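Local coordinates for uncharacterized protein (Legionella pneumophila subsp. pneumophila str. Philadelphia 1, PDB 4R0G) that acts as a guanine-nucleotide exchange factor for the small GTPases Rab5, Rab21 and Rab22, at residues L46-W51 against S90-P95; C96-T101 against E137-E142; E106-S111 against Q121-N126. All blocks are in the same frame, centred on the assembly; numbering follows the deposited sequence.

Contact 1. Residues L46-W51 against S90-P95; sequences LLIFEW and SIALFP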
loop_
_atom_site.group_PDB
_atom_site.type_symbol
_atom_site.label_atom_id
_atom_site.label_comp_id
_atom_site.label_asym_id
_atom_site.label_seq_id
_atom_site.Cartn_x
_atom_site.Cartn_y
_atom_site.Cartn_z
ATOM N N LEU A 46 -25.097 -11.044 -7.013
ATOM C CA LEU A 46 -24.665 -11.923 -8.101
ATOM C C LEU A 46 -23.546 -12.917 -7.684
ATOM O O LEU A 46 -23.664 -14.148 -7.897
ATOM C CB LEU A 46 -24.292 -11.105 -9.343
ATOM C CG LEU A 46 -25.329 -10.081 -9.843
ATOM C CD1 LEU A 46 -24.708 -9.113 -10.822
ATOM C CD2 LEU A 46 -26.506 -10.752 -10.515
ATOM N N LEU A 47 -22.482 -12.388 -7.072
ATOM C CA LEU A 47 -21.432 -13.228 -6.485
ATOM C C LEU A 47 -21.977 -14.333 -5.576
ATOM O O LEU A 47 -21.495 -15.447 -5.634
ATOM C CB LEU A 47 -20.461 -12.400 -5.677
ATOM C CG LEU A 47 -19.132 -12.049 -6.302
ATOM C CD1 LEU A 47 -19.332 -10.994 -7.338
ATOM C CD2 LEU A 47 -18.227 -11.511 -5.209
ATOM N N ILE A 48 -22.966 -14.045 -4.730
ATOM C CA ILE A 48 -23.489 -15.099 -3.852
ATOM C C ILE A 48 -24.202 -16.177 -4.669
ATOM O O ILE A 48 -23.964 -17.379 -4.505
ATOM C CB ILE A 48 -24.468 -14.578 -2.791
ATOM C CG1 ILE A 48 -23.719 -13.775 -1.730
ATOM C CG2 ILE A 48 -25.179 -15.766 -2.125
ATOM C CD1 ILE A 48 -24.581 -12.773 -1.066
ATOM N N PHE A 49 -25.090 -15.738 -5.545
ATOM C CA PHE A 49 -25.789 -16.644 -6.424
ATOM C C PHE A 49 -24.782 -17.490 -7.154
ATOM O O PHE A 49 -24.801 -18.714 -7.090
ATOM C CB PHE A 49 -26.566 -15.847 -7.456
ATOM C CG PHE A 49 -27.250 -16.692 -8.456
ATOM C CD1 PHE A 49 -28.328 -17.484 -8.084
ATOM C CD2 PHE A 49 -26.817 -16.714 -9.767
ATOM C CE1 PHE A 49 -28.975 -18.279 -9.003
ATOM C CE2 PHE A 49 -27.456 -17.517 -10.704
ATOM C CZ PHE A 49 -28.543 -18.294 -10.317
ATOM N N GLU A 50 -23.867 -16.818 -7.827
ATOM C CA GLU A 50 -22.934 -17.508 -8.691
ATOM C C GLU A 50 -22.037 -18.533 -7.959
ATOM O O GLU A 50 -21.797 -19.645 -8.415
ATOM C CB GLU A 50 -22.123 -16.472 -9.448
ATOM C CG GLU A 50 -21.697 -16.963 -10.773
ATOM C CD GLU A 50 -22.817 -17.053 -11.781
ATOM O OE1 GLU A 50 -23.557 -16.064 -11.941
ATOM O OE2 GLU A 50 -22.953 -18.113 -12.427
ATOM N N TRP A 51 -21.573 -18.170 -6.794
ATOM C CA TRP A 51 -20.661 -19.026 -6.087
ATOM C C TRP A 51 -21.416 -20.242 -5.547
ATOM O O TRP A 51 -20.843 -21.315 -5.379
ATOM C CB TRP A 51 -20.047 -18.200 -4.962
ATOM C CG TRP A 51 -18.764 -18.688 -4.459
ATOM C CD1 TRP A 51 -18.199 -19.912 -4.680
ATOM C CD2 TRP A 51 -17.859 -17.967 -3.607
ATOM N NE1 TRP A 51 -16.992 -19.993 -4.024
ATOM C CE2 TRP A 51 -16.758 -18.817 -3.362
ATOM C CE3 TRP A 51 -17.881 -16.689 -3.022
ATOM C CZ2 TRP A 51 -15.674 -18.423 -2.554
ATOM C CZ3 TRP A 51 -16.806 -16.302 -2.214
ATOM C CH2 TRP A 51 -15.720 -17.164 -1.993
ATOM N N SER A 90 -15.285 -10.889 -0.285
ATOM C CA SER A 90 -15.450 -11.318 1.104
ATOM C C SER A 90 -16.847 -10.977 1.620
ATOM O O SER A 90 -17.400 -11.669 2.488
ATOM C CB SER A 90 -14.329 -10.777 2.023
ATOM O OG SER A 90 -14.290 -9.376 2.040
ATOM N N ILE A 91 -17.430 -9.926 1.062
ATOM C CA ILE A 91 -18.763 -9.533 1.497
ATOM C C ILE A 91 -19.779 -10.531 0.959
ATOM O O ILE A 91 -20.832 -10.752 1.581
ATOM C CB ILE A 91 -19.112 -8.088 1.111
ATOM C CG1 ILE A 91 -18.134 -7.121 1.783
ATOM C CG2 ILE A 91 -20.484 -7.748 1.561
ATOM C CD1 ILE A 91 -18.316 -5.706 1.319
ATOM N N ALA A 92 -19.452 -11.167 -0.173
ATOM C CA ALA A 92 -20.314 -12.237 -0.697
ATOM C C ALA A 92 -20.095 -13.540 0.051
ATOM O O ALA A 92 -20.982 -14.371 0.126
ATOM C CB ALA A 92 -20.081 -12.446 -2.149
ATOM N N LEU A 93 -18.898 -13.694 0.602
ATOM C CA LEU A 93 -18.449 -14.936 1.227
ATOM C C LEU A 93 -19.268 -15.321 2.464
ATOM O O LEU A 93 -19.620 -16.492 2.678
ATOM C CB LEU A 93 -16.982 -14.795 1.623
ATOM C CG LEU A 93 -16.502 -15.900 2.571
ATOM C CD1 LEU A 93 -16.495 -17.232 1.865
ATOM C CD2 LEU A 93 -15.120 -15.607 3.135
ATOM N N PHE A 94 -19.545 -14.311 3.275
ATOM C CA PHE A 94 -20.148 -14.527 4.568
ATOM C C PHE A 94 -21.572 -15.033 4.442
ATOM O O PHE A 94 -21.915 -16.012 5.100
ATOM C CB PHE A 94 -20.008 -13.290 5.469
ATOM C CG PHE A 94 -18.584 -12.858 5.666
ATOM C CD1 PHE A 94 -17.622 -13.769 6.049
ATOM C CD2 PHE A 94 -18.195 -11.561 5.422
ATOM C CE1 PHE A 94 -16.310 -13.379 6.208
ATOM C CE2 PHE A 94 -16.875 -11.175 5.581
ATOM C CZ PHE A 94 -15.945 -12.084 5.965
ATOM N N PRO A 95 -22.397 -14.398 3.586
ATOM C CA PRO A 95 -23.718 -14.993 3.307
ATOM C C PRO A 95 -23.644 -16.451 2.854
ATOM O O PRO A 95 -24.395 -17.280 3.386
ATOM C CB PRO A 95 -24.240 -14.158 2.144
ATOM C CG PRO A 95 -23.581 -12.850 2.303
ATOM C CD PRO A 95 -22.221 -13.102 2.907
#
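Leu47 and Ile48 meet Ala92 and Pro95 in a contact made chiefly by apolar side chains, with no hydrogen bond across it. The methyl group of Ala92 is directed at the other helix and meets Leu47, its CB lying 3.5 Å from Leu47 CB and 3.7 Å from Leu47 CD2. Beside it, Ile48 passes over the backbone of Ala92: with CG1 anti to its own carbonyl carbon (chi1 -71°), Ile48 CG1 comes to 3.4 Å from Ala92 O. The next torsion (chi2 154°) carries CD1 on to the pyrrolidine ring of Pro95, which the isoleucine side chain crosses at about a right angle. There Ile48 CD1 sits 3.5 Å from Pro95 CB and equally near CG.

The backbones come closest at Ile48 and Ala92, where the small alanine side chain lies between helices whose local axes approach to 8.7 Å and cross at -55°. Helices 40-53 and 80-101 pack across each other within the all-helical VPS9-like domain. At Pro95, whose nitrogen carries no hydrogen to give, helix 80-101 is kinked.

Trp51 extends the apolar contact along the C-terminal end of segment 46-51. It brings the far corner of its six-membered ring against Leu93, with CH2 3.9 Å from Leu93 CD1, and the two side chains approach at a slant. The indole nitrogen, NE1, is hydrogen-bonded to Asp60, while Phe56 and Trp23 meet the ring system edge-to-face. Leu93 also touches Phe146 of helix 132-151.

Contact 2. Residues C96-T101 against E137-E142; sequences CMVYLT and EFLGQE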
loop_
_atom_site.group_PDB
_atom_site.type_symbol
_atom_site.label_atom_id
_atom_site.label_comp_id
_atom_site.label_asym_id
_atom_site.label_seq_id
_atom_site.Cartn_x
_atom_site.Cartn_y
_atom_site.Cartn_z
ATOM N N CYS A 96 -22.764 -16.756 1.897
ATOM C CA CYS A 96 -22.592 -18.139 1.457
ATOM C C CYS A 96 -22.266 -19.068 2.648
ATOM O O CYS A 96 -22.813 -20.155 2.758
ATOM C CB CYS A 96 -21.522 -18.275 0.351
ATOM S SG CYS A 96 -21.864 -17.362 -1.187
ATOM N N MET A 97 -21.383 -18.637 3.543
ATOM C CA MET A 97 -21.066 -19.445 4.726
ATOM C C MET A 97 -22.311 -19.683 5.568
ATOM O O MET A 97 -22.534 -20.776 6.081
ATOM C CB MET A 97 -19.968 -18.800 5.564
ATOM C CG MET A 97 -18.620 -18.790 4.868
ATOM S SD MET A 97 -17.286 -18.023 5.811
ATOM C CE MET A 97 -16.957 -19.288 7.044
ATOM N N VAL A 98 -23.141 -18.655 5.670
ATOM C CA VAL A 98 -24.381 -18.745 6.412
ATOM C C VAL A 98 -25.333 -19.706 5.726
ATOM O O VAL A 98 -25.906 -20.599 6.359
ATOM C CB VAL A 98 -25.022 -17.372 6.545
ATOM C CG1 VAL A 98 -26.421 -17.479 7.190
ATOM C CG2 VAL A 98 -24.077 -16.470 7.319
ATOM N N TYR A 99 -25.494 -19.530 4.420
ATOM C CA TYR A 99 -26.382 -20.399 3.647
ATOM C C TYR A 99 -25.906 -21.843 3.667
ATOM O O TYR A 99 -26.712 -22.754 3.707
ATOM C CB TYR A 99 -26.508 -19.884 2.227
ATOM C CG TYR A 99 -27.236 -18.574 2.185
ATOM C CD1 TYR A 99 -28.134 -18.247 3.183
ATOM C CD2 TYR A 99 -27.039 -17.664 1.145
ATOM C CE1 TYR A 99 -28.833 -17.060 3.148
ATOM C CE2 TYR A 99 -27.723 -16.465 1.101
ATOM C CZ TYR A 99 -28.625 -16.172 2.110
ATOM O OH TYR A 99 -29.329 -14.987 2.118
ATOM N N LEU A 100 -24.594 -22.053 3.662
ATOM C CA LEU A 100 -24.031 -23.402 3.643
ATOM C C LEU A 100 -24.290 -24.092 4.964
ATOM O O LEU A 100 -24.828 -25.198 4.994
ATOM C CB LEU A 100 -22.520 -23.346 3.392
ATOM C CG LEU A 100 -21.829 -24.494 2.634
ATOM C CD1 LEU A 100 -20.339 -24.428 2.880
ATOM C CD2 LEU A 100 -22.364 -25.878 2.974
ATOM N N THR A 101 -23.902 -23.440 6.056
ATOM C CA THR A 101 -24.082 -24.029 7.384
ATOM C C THR A 101 -25.546 -24.382 7.681
ATOM O O THR A 101 -25.833 -25.411 8.290
ATOM C CB THR A 101 -23.526 -23.105 8.471
ATOM O OG1 THR A 101 -22.111 -22.972 8.283
ATOM C CG2 THR A 101 -23.782 -23.686 9.828
ATOM N N GLU A 137 -26.648 -12.628 13.307
ATOM C CA GLU A 137 -25.914 -13.492 14.241
ATOM C C GLU A 137 -25.083 -14.545 13.517
ATOM O O GLU A 137 -23.881 -14.666 13.756
ATOM C CB GLU A 137 -26.868 -14.176 15.195
ATOM C CG GLU A 137 -27.801 -13.218 15.837
ATOM C CD GLU A 137 -28.827 -13.917 16.680
ATOM O OE1 GLU A 137 -28.426 -14.871 17.390
ATOM O OE2 GLU A 137 -30.021 -13.524 16.618
ATOM N N PHE A 138 -25.736 -15.296 12.638
ATOM C CA PHE A 138 -25.060 -16.253 11.789
ATOM C C PHE A 138 -23.875 -15.619 11.083
ATOM O O PHE A 138 -22.742 -16.102 11.180
ATOM C CB PHE A 138 -26.024 -16.793 10.721
ATOM C CG PHE A 138 -27.006 -17.798 11.240
ATOM C CD1 PHE A 138 -26.747 -18.509 12.420
ATOM C CD2 PHE A 138 -28.177 -18.046 10.564
ATOM C CE1 PHE A 138 -27.657 -19.452 12.920
ATOM C CE2 PHE A 138 -29.099 -18.993 11.056
ATOM C CZ PHE A 138 -28.831 -19.694 12.248
ATOM N N LEU A 139 -24.146 -14.517 10.400
ATOM C CA LEU A 139 -23.139 -13.787 9.654
ATOM C C LEU A 139 -21.879 -13.509 10.486
ATOM O O LEU A 139 -20.768 -13.552 9.966
ATOM C CB LEU A 139 -23.746 -12.476 9.173
ATOM C CG LEU A 139 -23.355 -11.938 7.814
ATOM C CD1 LEU A 139 -23.285 -13.073 6.807
ATOM C CD2 LEU A 139 -24.414 -10.930 7.413
ATOM N N GLY A 140 -22.035 -13.252 11.779
ATOM C CA GLY A 140 -20.887 -12.957 12.620
ATOM C C GLY A 140 -20.174 -14.213 13.044
ATOM O O GLY A 140 -18.965 -14.237 13.204
ATOM N N GLN A 141 -20.941 -15.268 13.236
ATOM C CA GLN A 141 -20.381 -16.546 13.605
ATOM C C GLN A 141 -19.507 -17.061 12.504
ATOM O O GLN A 141 -18.456 -17.631 12.763
ATOM C CB GLN A 141 -21.498 -17.553 13.851
ATOM C CG GLN A 141 -22.271 -17.265 15.066
ATOM C CD GLN A 141 -23.354 -18.270 15.313
ATOM O OE1 GLN A 141 -23.886 -18.898 14.371
ATOM N NE2 GLN A 141 -23.707 -18.438 16.595
ATOM N N GLU A 142 -19.966 -16.895 11.271
ATOM C CA GLU A 142 -19.169 -17.322 10.143
ATOM C C GLU A 142 -17.930 -16.409 9.985
ATOM O O GLU A 142 -16.825 -16.879 9.719
ATOM C CB GLU A 142 -20.020 -17.379 8.889
ATOM C CG GLU A 142 -21.135 -18.401 8.961
ATOM C CD GLU A 142 -20.624 -19.869 9.007
ATOM O OE1 GLU A 142 -19.449 -20.107 8.635
ATOM O OE2 GLU A 142 -21.391 -20.791 9.407
#
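Phe138 turns its ring obliquely to Val98, so that Val98 CG1 lies 3.8 Å from Phe138 CD2 and 3.6 Å from Phe138 CB. The edge of this ring meets OE1 of Gln141, one turn further along the same helix and in the plane of the ring. The second flat group, the carboxylate of Glu142, is approached from above its plane: Thr101 OG1 donates a 2.6 Å hydrogen bond to Glu142 OE2 from 38° out of the carboxylate plane. The two side chains meet tip to tip, and the other oxygen, OE1, forms a salt bridge with Lys145. The buried carboxylate is therefore held at both oxygens, which would be expected to support its ionised form.

Helices 80-101 and 132-151 cross here nearly perpendicularly, their local axes 102° apart and 8.8 Å from each other at closest approach, so the contact is confined to a short patch of the VPS9-like helical domain. Thr101 is the last residue of its helix, and the Glu142 bond therefore ties down that C-terminal end.

Two apolar side chains, Val98 and Met97, pack against the glutamate stem. Val98 spreads its methyls over two successive residues of the other helix, for besides the CG1 contact with Phe138 its CG2 comes to 3.5 Å from Leu139 CD1. Met97 CB lies 3.6 Å from Glu142 CG. The methionine chain is bent at its last torsion (chi3 74°), which turns its methyl group, CE, toward OE1 and the carbonyl oxygen of Glu142. Leu139 continues beyond this patch onto Phe94 and Pro95, earlier in helix 80-101.

Contact 3. Residues E106-S111 against Q121-N126; sequences EHYITS and QLMTMN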
loop_
_atom_site.group_PDB
_atom_site.type_symbol
_atom_site.label_atom_id
_atom_site.label_comp_id
_atom_site.label_asym_id
_atom_site.label_seq_id
_atom_site.Cartn_x
_atom_site.Cartn_y
_atom_site.Cartn_z
ATOM N N GLU A 106 -30.107 -24.601 -1.401
ATOM C CA GLU A 106 -31.028 -25.160 -2.385
ATOM C C GLU A 106 -31.880 -24.090 -3.026
ATOM O O GLU A 106 -32.070 -24.090 -4.236
ATOM C CB GLU A 106 -31.929 -26.236 -1.766
ATOM C CG GLU A 106 -31.233 -27.563 -1.589
ATOM C CD GLU A 106 -29.848 -27.385 -0.993
ATOM O OE1 GLU A 106 -29.749 -26.720 0.078
ATOM O OE2 GLU A 106 -28.862 -27.854 -1.621
ATOM N N HIS A 107 -32.364 -23.154 -2.229
ATOM C CA HIS A 107 -33.285 -22.173 -2.764
ATOM C C HIS A 107 -32.535 -21.259 -3.695
ATOM O O HIS A 107 -33.150 -20.471 -4.414
ATOM C CB HIS A 107 -33.963 -21.346 -1.664
ATOM C CG HIS A 107 -34.495 -22.162 -0.524
ATOM N ND1 HIS A 107 -33.695 -22.630 0.499
ATOM C CD2 HIS A 107 -35.754 -22.577 -0.239
ATOM C CE1 HIS A 107 -34.436 -23.306 1.361
ATOM N NE2 HIS A 107 -35.687 -23.287 0.936
ATOM N N TYR A 108 -31.205 -21.309 -3.636
ATOM C CA TYR A 108 -30.389 -20.498 -4.541
ATOM C C TYR A 108 -29.921 -21.238 -5.802
ATOM O O TYR A 108 -29.517 -20.602 -6.781
ATOM C CB TYR A 108 -29.224 -19.851 -3.757
ATOM C CG TYR A 108 -29.699 -18.913 -2.649
ATOM C CD1 TYR A 108 -29.905 -17.551 -2.900
ATOM C CD2 TYR A 108 -29.964 -19.396 -1.359
ATOM C CE1 TYR A 108 -30.346 -16.698 -1.903
ATOM C CE2 TYR A 108 -30.414 -18.557 -0.359
ATOM C CZ TYR A 108 -30.608 -17.204 -0.630
ATOM O OH TYR A 108 -31.057 -16.360 0.375
ATOM N N ILE A 109 -30.052 -22.565 -5.802
ATOM C CA ILE A 109 -29.498 -23.402 -6.876
ATOM C C ILE A 109 -30.472 -23.766 -7.997
ATOM O O ILE A 109 -31.497 -24.406 -7.743
ATOM C CB ILE A 109 -28.873 -24.696 -6.343
ATOM C CG1 ILE A 109 -27.579 -24.384 -5.603
ATOM C CG2 ILE A 109 -28.547 -25.622 -7.487
ATOM C CD1 ILE A 109 -27.037 -25.554 -4.770
ATOM N N THR A 110 -30.149 -23.323 -9.216
ATOM C CA THR A 110 -30.897 -23.647 -10.436
ATOM C C THR A 110 -29.983 -23.703 -11.667
ATOM O O THR A 110 -29.014 -22.926 -11.777
ATOM C CB THR A 110 -31.932 -22.579 -10.802
ATOM O OG1 THR A 110 -31.287 -21.574 -11.593
ATOM C CG2 THR A 110 -32.552 -21.940 -9.563
ATOM N N SER A 111 -30.340 -24.585 -12.606
ATOM C CA SER A 111 -29.671 -24.702 -13.906
ATOM C C SER A 111 -30.179 -23.670 -14.911
ATOM O O SER A 111 -29.582 -23.492 -15.971
ATOM C CB SER A 111 -29.859 -26.100 -14.501
ATOM O OG SER A 111 -29.975 -27.082 -13.488
ATOM N N GLN A 121 -34.321 -10.772 -8.210
ATOM C CA GLN A 121 -35.640 -11.189 -7.754
ATOM C C GLN A 121 -35.606 -12.485 -6.959
ATOM O O GLN A 121 -36.293 -12.591 -5.944
ATOM C CB GLN A 121 -36.655 -11.253 -8.893
ATOM C CG GLN A 121 -37.613 -10.072 -8.856
ATOM C CD GLN A 121 -38.839 -10.290 -9.702
ATOM O OE1 GLN A 121 -39.755 -11.030 -9.313
ATOM N NE2 GLN A 121 -38.875 -9.643 -10.872
ATOM N N LEU A 122 -34.809 -13.451 -7.418
ATOM C CA LEU A 122 -34.618 -14.703 -6.701
ATOM C C LEU A 122 -34.103 -14.364 -5.320
ATOM O O LEU A 122 -34.493 -14.977 -4.319
ATOM C CB LEU A 122 -33.589 -15.588 -7.411
ATOM C CG LEU A 122 -33.766 -17.118 -7.312
ATOM C CD1 LEU A 122 -32.474 -17.911 -7.618
ATOM C CD2 LEU A 122 -34.394 -17.590 -6.001
ATOM N N MET A 123 -33.226 -13.369 -5.274
ATOM C CA MET A 123 -32.540 -13.066 -4.038
ATOM C C MET A 123 -33.551 -12.541 -3.048
ATOM O O MET A 123 -33.570 -12.956 -1.892
ATOM C CB MET A 123 -31.406 -12.066 -4.269
ATOM C CG MET A 123 -30.244 -12.617 -5.135
ATOM S SD MET A 123 -29.206 -13.818 -4.284
ATOM C CE MET A 123 -29.237 -15.115 -5.486
ATOM N N THR A 124 -34.439 -11.676 -3.520
ATOM C CA THR A 124 -35.471 -11.107 -2.643
ATOM C C THR A 124 -36.536 -12.117 -2.229
ATOM O O THR A 124 -37.112 -11.991 -1.166
ATOM C CB THR A 124 -36.130 -9.848 -3.243
ATOM O OG1 THR A 124 -36.771 -10.184 -4.474
ATOM C CG2 THR A 124 -35.076 -8.769 -3.493
ATOM N N MET A 125 -36.806 -13.101 -3.076
ATOM C CA MET A 125 -37.779 -14.144 -2.748
ATOM C C MET A 125 -37.271 -14.981 -1.585
ATOM O O MET A 125 -38.020 -15.367 -0.684
ATOM C CB MET A 125 -38.003 -15.085 -3.947
ATOM C CG MET A 125 -38.587 -14.455 -5.214
ATOM S SD MET A 125 -40.310 -13.907 -5.077
ATOM C CE MET A 125 -40.096 -12.188 -4.672
ATOM N N ASN A 126 -35.978 -15.274 -1.640
ATOM C CA ASN A 126 -35.343 -16.136 -0.664
ATOM C C ASN A 126 -35.049 -15.408 0.641
ATOM O O ASN A 126 -34.808 -16.032 1.675
ATOM C CB ASN A 126 -34.079 -16.742 -1.262
ATOM C CG ASN A 126 -34.383 -17.796 -2.318
ATOM O OD1 ASN A 126 -35.530 -18.209 -2.482
ATOM N ND2 ASN A 126 -33.347 -18.249 -3.025
#
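Tyr108 lies with one ring face against Asn126, whose side-chain nitrogen ND2 sits over the centre of the ring, 3.4 Å above its plane. The amide is turned 79° from that plane, and the two side chains run past each other in opposite directions. Further out along the ring, Asn126 CB is 3.6 Å from Tyr108 CZ and also touches the hydroxyl oxygen.

The same ND2 donates a hydrogen bond to the backbone oxygen of His107, the residue before Tyr108, with a distance of 2.6 Å from ND2 to His107 O and an N-H...O angle of 152°. It reaches that oxygen from well above the carbonyl plane, at a C=O...N angle of 106°. The buried amide nitrogen thus meets a carbonyl oxygen and, roughly at right angles to it, an aromatic face. In this part of the all-helical VPS9-like domain, the loop that follows helix 80-101 is held by an asparagine in the last part of helix 116-126.

Leu122, one turn earlier, packs against the same carbonyl oxygen. Its CD2 methyl lies 3.5 Å from His107 O, and CD1 extends toward Tyr108 O and the methyl of Thr110. A Met-aromatic contact completes the setting of Tyr108: Met123 comes in at the ring edge, its SD 5.1 Å from the ring centroid, while its methyl CE lies near the ring plane, 3.6 Å from Tyr108 CD1.

The ring face of Tyr108 opposite Asn126 stacks on Tyr99 of helix 80-101, while Leu52 of helix 40-53 also touches the tyrosine. Phe49 of that same helix packs on both Leu122 and Met123, so the loop 106-111 is lodged between helices 80-101, 40-53 and 116-126.

Overall arrangement
From the N terminus, contact 1 closes first, bringing the second half of helix 80-101 back onto helix 40-53. Contact 2 opens directly afterwards on the last turns of helix 80-101 and closes on helix 132-151. Contact 3 is nested inside that second loop, where the chain after helix 80-101 folds onto helix 116-126 before helix 132-151 begins. The three contacts lie on one side of the chain's centre and touch one another: Ile48 CG2 packs near Cys96 SG, Phe49 CE1 lies near Tyr108 O, and Tyr99 OH probably hydrogen-bonds to Tyr108 OH at 2.8 Å. Together they join four helices of the VPS9-like domain.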